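Long-range contacts in pyruvate kinase (Pseudomonas aeruginosa, PDB 6QXL), which probably catalyses the last step of glycolysis, making pyruvate and ATP from phosphoenolpyruvate and ADP, and binds glucose 6-phosphate at a separate site: residues M368-N372 / R397-I402; I377-L383 / D454-K460. All coordinates share one frame; numbering follows the deposited sequence.

Contact 1: M368-N372 / R397-I402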
loop_
_atom_site.group_PDB
_atom_site.type_symbol
_atom_site.label_atom_id
_atom_site.label_comp_id
_atom_site.label_asym_id
_atom_site.label_seq_id
_atom_site.Cartn_x
_atom_site.Cartn_y
_atom_site.Cartn_z
ATOM N N MET A 368 -17.346 -11.832 -6.872
ATOM C CA MET A 368 -17.229 -10.425 -6.460
ATOM C C MET A 368 -16.016 -9.767 -7.095
ATOM O O MET A 368 -16.116 -8.641 -7.603
ATOM C CB MET A 368 -17.197 -10.296 -4.954
ATOM C CG MET A 368 -18.474 -10.795 -4.293
ATOM S SD MET A 368 -19.993 -10.174 -5.042
ATOM C CE MET A 368 -19.965 -8.464 -4.532
ATOM N N TYR A 369 -14.888 -10.488 -7.126
ATOM C CA TYR A 369 -13.720 -10.019 -7.871
ATOM C C TYR A 369 -14.065 -9.732 -9.324
ATOM O O TYR A 369 -13.769 -8.658 -9.840
ATOM C CB TYR A 369 -12.604 -11.035 -7.797
ATOM C CG TYR A 369 -11.425 -10.761 -8.698
ATOM C CD1 TYR A 369 -10.426 -9.865 -8.312
ATOM C CD2 TYR A 369 -11.291 -11.422 -9.918
ATOM C CE1 TYR A 369 -9.332 -9.643 -9.124
ATOM C CE2 TYR A 369 -10.169 -11.220 -10.709
ATOM C CZ TYR A 369 -9.195 -10.340 -10.305
ATOM O OH TYR A 369 -8.095 -10.150 -11.100
ATOM N N THR A 370 -14.710 -10.677 -9.985
ATOM C CA THR A 370 -15.021 -10.497 -11.390
ATOM C C THR A 370 -15.954 -9.311 -11.608
ATOM O O THR A 370 -15.716 -8.476 -12.480
ATOM C CB THR A 370 -15.633 -11.774 -11.974
ATOM O OG1 THR A 370 -14.709 -12.843 -11.794
ATOM C CG2 THR A 370 -15.921 -11.611 -13.438
ATOM N N ALA A 371 -17.011 -9.231 -10.808
ATOM C CA ALA A 371 -18.008 -8.163 -10.961
ATOM C C ALA A 371 -17.424 -6.785 -10.694
ATOM O O ALA A 371 -17.729 -5.828 -11.406
ATOM C CB ALA A 371 -19.202 -8.408 -10.066
ATOM N N ASN A 372 -16.568 -6.686 -9.686
ATOM C CA ASN A 372 -15.945 -5.402 -9.382
ATOM C C ASN A 372 -14.975 -4.923 -10.435
ATOM O O ASN A 372 -14.635 -3.761 -10.420
ATOM C CB ASN A 372 -15.243 -5.431 -8.009
ATOM C CG ASN A 372 -16.203 -5.131 -6.863
ATOM O OD1 ASN A 372 -17.414 -5.018 -7.034
ATOM N ND2 ASN A 372 -15.655 -5.011 -5.692
ATOM N N ARG A 397 -17.011 -5.689 -0.319
ATOM C CA ARG A 397 -17.498 -4.379 -0.712
ATOM C C ARG A 397 -17.747 -4.371 -2.195
ATOM O O ARG A 397 -16.890 -4.794 -2.962
ATOM C CB ARG A 397 -16.507 -3.282 -0.370
ATOM C CG ARG A 397 -16.397 -2.951 1.111
ATOM C CD ARG A 397 -15.200 -2.034 1.359
ATOM N NE ARG A 397 -15.573 -0.896 2.221
ATOM C CZ ARG A 397 -15.501 -0.904 3.532
ATOM N NH1 ARG A 397 -15.041 -1.962 4.201
ATOM N NH2 ARG A 397 -15.910 0.149 4.196
ATOM N N SER A 398 -18.919 -3.895 -2.593
ATOM C CA SER A 398 -19.270 -3.764 -3.990
ATOM C C SER A 398 -20.508 -2.906 -4.123
ATOM O O SER A 398 -21.206 -2.659 -3.152
ATOM C CB SER A 398 -19.554 -5.156 -4.584
ATOM O OG SER A 398 -20.022 -5.063 -5.926
ATOM N N SER A 399 -20.795 -2.454 -5.330
ATOM C CA SER A 399 -22.110 -1.878 -5.612
ATOM C C SER A 399 -22.948 -2.704 -6.611
ATOM O O SER A 399 -24.010 -2.260 -7.028
ATOM C CB SER A 399 -21.929 -0.452 -6.112
ATOM O OG SER A 399 -21.175 -0.451 -7.284
ATOM N N VAL A 400 -22.494 -3.907 -6.962
ATOM C CA VAL A 400 -23.224 -4.745 -7.901
ATOM C C VAL A 400 -24.389 -5.442 -7.185
ATOM O O VAL A 400 -24.196 -5.991 -6.101
ATOM C CB VAL A 400 -22.305 -5.809 -8.537
ATOM C CG1 VAL A 400 -21.970 -6.963 -7.568
ATOM C CG2 VAL A 400 -22.974 -6.387 -9.785
ATOM N N PRO A 401 -25.595 -5.430 -7.773
ATOM C CA PRO A 401 -26.718 -6.148 -7.149
ATOM C C PRO A 401 -26.528 -7.647 -7.092
ATOM O O PRO A 401 -26.181 -8.263 -8.096
ATOM C CB PRO A 401 -27.886 -5.808 -8.057
ATOM C CG PRO A 401 -27.496 -4.571 -8.780
ATOM C CD PRO A 401 -26.023 -4.603 -8.913
ATOM N N ILE A 402 -26.717 -8.214 -5.913
ATOM C CA ILE A 402 -26.663 -9.649 -5.701
ATOM C C ILE A 402 -28.088 -10.184 -5.554
ATOM O O ILE A 402 -28.818 -9.806 -4.637
ATOM C CB ILE A 402 -25.870 -9.965 -4.428
ATOM C CG1 ILE A 402 -24.454 -9.400 -4.549
ATOM C CG2 ILE A 402 -25.864 -11.471 -4.157
ATOM C CD1 ILE A 402 -23.637 -9.473 -3.284
HETATM O O HOH W 1 -19.047 -2.390 -7.808
#
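N372 and S398 bring their CA atoms to 6.5 Å, and A371 and V400 theirs to 6.9 Å, as helix 359-373 of the C-terminal alpha/beta domain passes the loop between helix 388-394 and strand 402-406. The N372 amide bonds to this loop through both ND2 and OD1. N372 ND2 donates to R397 O at 3.0 Å, an N-H...O angle of 161° with the carbonyl oxygen almost in the amide plane, while N372 OD1 accepts from S398 OG at 2.8 Å. Two bonds of this kind fix which way the amide is turned about its CB-CG axis. A water adds a third link: it donates to OD1 and accepts from S399 N, bridging helix and loop. On the apolar side, the M368 chain is bent at chi2 (-48°) and chi3, which carries its CE to the loop; there the methyl meets S398 CB at 3.3 Å, V400 CG1 and I402 CD1. A371 CB completes the patch against V400 CG1, 4.0 Å away. S398 is itself positioned by an ST turn: with OG set opposite the backbone N, the hydroxyl oxygen accepts from V400 N at 2.9 Å along a nearly straight N-H...O line of 174°.

Contact 2: I377-L383 / D454-K460. With G6P (6-O-phosphono-alpha-D-glucopyranose), chain M.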
loop_
_atom_site.group_PDB
_atom_site.type_symbol
_atom_site.label_atom_id
_atom_site.label_comp_id
_atom_site.label_asym_id
_atom_site.label_seq_id
_atom_site.Cartn_x
_atom_site.Cartn_y
_atom_site.Cartn_z
ATOM N N ILE A 377 -20.761 -6.132 -16.187
ATOM C CA ILE A 377 -21.590 -6.949 -15.325
ATOM C C ILE A 377 -22.516 -6.063 -14.500
ATOM O O ILE A 377 -22.050 -5.219 -13.770
ATOM C CB ILE A 377 -20.750 -7.851 -14.423
ATOM C CG1 ILE A 377 -20.114 -8.936 -15.282
ATOM C CG2 ILE A 377 -21.604 -8.481 -13.322
ATOM C CD1 ILE A 377 -18.912 -9.596 -14.637
ATOM N N LYS A 378 -23.820 -6.283 -14.638
ATOM C CA LYS A 378 -24.822 -5.469 -13.993
ATOM C C LYS A 378 -25.568 -6.198 -12.895
ATOM O O LYS A 378 -26.366 -5.573 -12.190
ATOM C CB LYS A 378 -25.832 -4.960 -15.027
ATOM C CG LYS A 378 -25.228 -4.149 -16.166
ATOM C CD LYS A 378 -24.606 -2.829 -15.729
ATOM C CE LYS A 378 -24.105 -2.094 -16.956
ATOM N NZ LYS A 378 -23.138 -1.047 -16.580
ATOM N N ALA A 379 -25.351 -7.496 -12.749
ATOM C CA ALA A 379 -26.023 -8.250 -11.700
ATOM C C ALA A 379 -25.379 -9.594 -11.484
ATOM O O ALA A 379 -24.677 -10.082 -12.341
ATOM C CB ALA A 379 -27.505 -8.431 -12.027
ATOM N N ILE A 380 -25.621 -10.171 -10.317
ATOM C CA ILE A 380 -25.169 -11.506 -9.996
ATOM C C ILE A 380 -26.366 -12.365 -9.673
ATOM O O ILE A 380 -27.103 -12.079 -8.741
ATOM C CB ILE A 380 -24.217 -11.499 -8.796
ATOM C CG1 ILE A 380 -22.973 -10.659 -9.133
ATOM C CG2 ILE A 380 -23.881 -12.930 -8.381
ATOM C CD1 ILE A 380 -21.941 -10.659 -8.069
ATOM N N ILE A 381 -26.563 -13.421 -10.468
ATOM C CA ILE A 381 -27.632 -14.393 -10.293
ATOM C C ILE A 381 -27.026 -15.527 -9.496
ATOM O O ILE A 381 -26.254 -16.328 -10.015
ATOM C CB ILE A 381 -28.161 -14.866 -11.652
ATOM C CG1 ILE A 381 -28.846 -13.696 -12.358
ATOM C CG2 ILE A 381 -29.145 -16.024 -11.501
ATOM C CD1 ILE A 381 -29.301 -14.023 -13.774
ATOM N N CYS A 382 -27.380 -15.598 -8.225
ATOM C CA CYS A 382 -26.838 -16.620 -7.354
ATOM C C CYS A 382 -27.940 -17.622 -7.025
ATOM O O CYS A 382 -28.824 -17.343 -6.219
ATOM C CB CYS A 382 -26.266 -15.978 -6.103
ATOM S SG CYS A 382 -25.601 -17.205 -4.977
ATOM N N LEU A 383 -27.890 -18.786 -7.662
ATOM C CA LEU A 383 -28.826 -19.856 -7.360
ATOM C C LEU A 383 -28.394 -20.465 -6.053
ATOM O O LEU A 383 -27.307 -21.018 -5.964
ATOM C CB LEU A 383 -28.853 -20.917 -8.456
ATOM C CG LEU A 383 -29.055 -20.474 -9.892
ATOM C CD1 LEU A 383 -29.351 -21.726 -10.732
ATOM C CD2 LEU A 383 -30.136 -19.422 -10.063
ATOM N N ASP A 454 -26.227 -5.957 -21.701
ATOM C CA ASP A 454 -25.613 -6.106 -20.401
ATOM C C ASP A 454 -25.097 -7.531 -20.198
ATOM O O ASP A 454 -25.542 -8.465 -20.854
ATOM C CB ASP A 454 -26.617 -5.772 -19.281
ATOM C CG ASP A 454 -27.060 -4.314 -19.281
ATOM O OD1 ASP A 454 -26.303 -3.425 -19.744
ATOM O OD2 ASP A 454 -28.192 -4.052 -18.803
ATOM N N TRP A 455 -24.138 -7.665 -19.293
ATOM C CA TRP A 455 -23.606 -8.957 -18.882
ATOM C C TRP A 455 -24.036 -9.284 -17.469
ATOM O O TRP A 455 -24.428 -8.421 -16.712
ATOM C CB TRP A 455 -22.079 -8.936 -18.937
ATOM C CG TRP A 455 -21.514 -8.825 -20.282
ATOM C CD1 TRP A 455 -21.355 -7.684 -21.019
ATOM C CD2 TRP A 455 -20.999 -9.888 -21.051
ATOM N NE1 TRP A 455 -20.770 -7.980 -22.233
ATOM C CE2 TRP A 455 -20.542 -9.331 -22.281
ATOM C CE3 TRP A 455 -20.884 -11.266 -20.845
ATOM C CZ2 TRP A 455 -19.989 -10.106 -23.285
ATOM C CZ3 TRP A 455 -20.335 -12.045 -21.853
ATOM C CH2 TRP A 455 -19.878 -11.454 -23.056
ATOM N N VAL A 456 -23.902 -10.543 -17.103
ATOM C CA VAL A 456 -24.396 -11.033 -15.828
ATOM C C VAL A 456 -23.524 -12.193 -15.376
ATOM O O VAL A 456 -22.955 -12.889 -16.194
ATOM C CB VAL A 456 -25.902 -11.430 -15.993
ATOM C CG1 VAL A 456 -26.306 -12.795 -15.444
ATOM C CG2 VAL A 456 -26.721 -10.357 -15.359
ATOM N N ILE A 457 -23.481 -12.412 -14.078
ATOM C CA ILE A 457 -22.778 -13.570 -13.529
ATOM C C ILE A 457 -23.818 -14.528 -12.985
ATOM O O ILE A 457 -24.739 -14.106 -12.290
ATOM C CB ILE A 457 -21.804 -13.191 -12.395
ATOM C CG1 ILE A 457 -20.618 -12.433 -12.978
ATOM C CG2 ILE A 457 -21.331 -14.424 -11.638
ATOM C CD1 ILE A 457 -19.605 -11.983 -11.951
ATOM N N LEU A 458 -23.675 -15.809 -13.296
ATOM C CA LEU A 458 -24.524 -16.819 -12.714
ATOM C C LEU A 458 -23.656 -17.786 -11.960
ATOM O O LEU A 458 -22.634 -18.228 -12.474
ATOM C CB LEU A 458 -25.318 -17.538 -13.807
ATOM C CG LEU A 458 -26.458 -18.432 -13.296
ATOM C CD1 LEU A 458 -27.563 -18.484 -14.318
ATOM C CD2 LEU A 458 -26.011 -19.846 -12.962
ATOM N N THR A 459 -24.062 -18.124 -10.745
ATOM C CA THR A 459 -23.373 -19.150 -9.966
ATOM C C THR A 459 -24.333 -20.245 -9.596
ATOM O O THR A 459 -25.515 -19.991 -9.349
ATOM C CB THR A 459 -22.738 -18.587 -8.655
ATOM O OG1 THR A 459 -23.758 -18.168 -7.736
ATOM C CG2 THR A 459 -21.808 -17.397 -8.972
ATOM N N LYS A 460 -23.821 -21.463 -9.544
ATOM C CA LYS A 460 -24.625 -22.622 -9.201
ATOM C C LYS A 460 -23.712 -23.786 -8.889
ATOM O O LYS A 460 -22.483 -23.660 -8.946
ATOM C CB LYS A 460 -25.556 -22.977 -10.352
ATOM C CG LYS A 460 -24.846 -23.478 -11.582
ATOM C CD LYS A 460 -25.820 -23.937 -12.669
ATOM C CE LYS A 460 -24.967 -24.651 -13.727
ATOM N NZ LYS A 460 -25.698 -24.934 -14.976
HETATM C C1 G6P M . -27.412 -24.065 -6.152
HETATM C C2 G6P M . -28.074 -25.415 -6.338
HETATM C C3 G6P M . -27.010 -26.393 -5.854
HETATM C C4 G6P M . -26.122 -25.875 -4.738
HETATM C C5 G6P M . -27.002 -24.909 -3.961
HETATM C C6 G6P M . -26.320 -24.500 -2.668
HETATM O O1 G6P M . -28.213 -23.210 -6.954
HETATM O O2 G6P M . -29.355 -25.523 -5.665
HETATM O O3 G6P M . -26.203 -26.493 -6.999
HETATM O O4 G6P M . -25.540 -26.960 -3.969
HETATM O O5 G6P M . -27.327 -23.770 -4.755
HETATM O O6 G6P M . -26.650 -23.202 -2.207
HETATM P P G6P M . -26.115 -22.685 -0.740
HETATM O O1P G6P M . -27.185 -23.024 0.269
HETATM O O2P G6P M . -26.078 -21.282 -1.302
HETATM O O3P G6P M . -24.852 -23.402 -0.197
HETATM O O HOH W 2 -24.682 -20.347 -6.169
#
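I381 and L458 are paired in register, as are I380 with I457 and C382 with T459, on strands 377-383 and 455-460, which run parallel with 15° between their directions. The donor alternates from one strand to the other: I457 N bonds to A379 O, then I381 N to I457 O at 2.7 Å. Farther back I377 pairs with W455, so the register slips by one residue, a beta bulge with the extra residue in strand 377-383. The side chain of I381 touches I457, V456 and L458. I381 CB lies 3.6 Å from I457 O. I381 CG1, beside the backbone N at chi1 -66°, comes to 4.1 Å from V456 CG1, and the tip, I381 CD1, closes on that same methyl at 3.6 Å. The other branch, I381 CG2, meets L458 CG at 4.0 Å. Helix 436-446 covers this face through A440, V441 and L444. On the other face I377 CD1 touches I457 CD1 at 3.7 Å, beneath helix 359-373. At the far end a water donates to L383 O at 2.7 Å and lies 2.8 Å from T459 OG1, linking the strands beside glucose 6-phosphate. L383 belongs to the sugar's pocket, although the modelled place of sugar O1 is doubtful. Such parallel strands, helix-covered on both faces with a ligand at their C-terminal ends, typify an open alpha/beta sheet, here of the C-terminal domain.

In the fold
Contacts 1 and 2 lie about 10 Å apart, centre to centre, and meet through I380. I380 N is 3.0 Å from P401 O, a probable hydrogen bond that brings the loop of 397-402 alongside strand 377-383. I380 CD1 sits 3.6 Å from M368 SD and 3.7 Å from V400 CG1, so one methyl touches both segments of contact 1. The segments alternate along the chain, and helix 359-373 is the next element before strand 377-383. Contact 2 reaches the glucose 6-phosphate pocket through L383, whereas in contact 1 the side chain of I402 stays about 10 Å from the sugar phosphate. The magnesium ion, held by E223 and D250, belongs to the barrel domain instead.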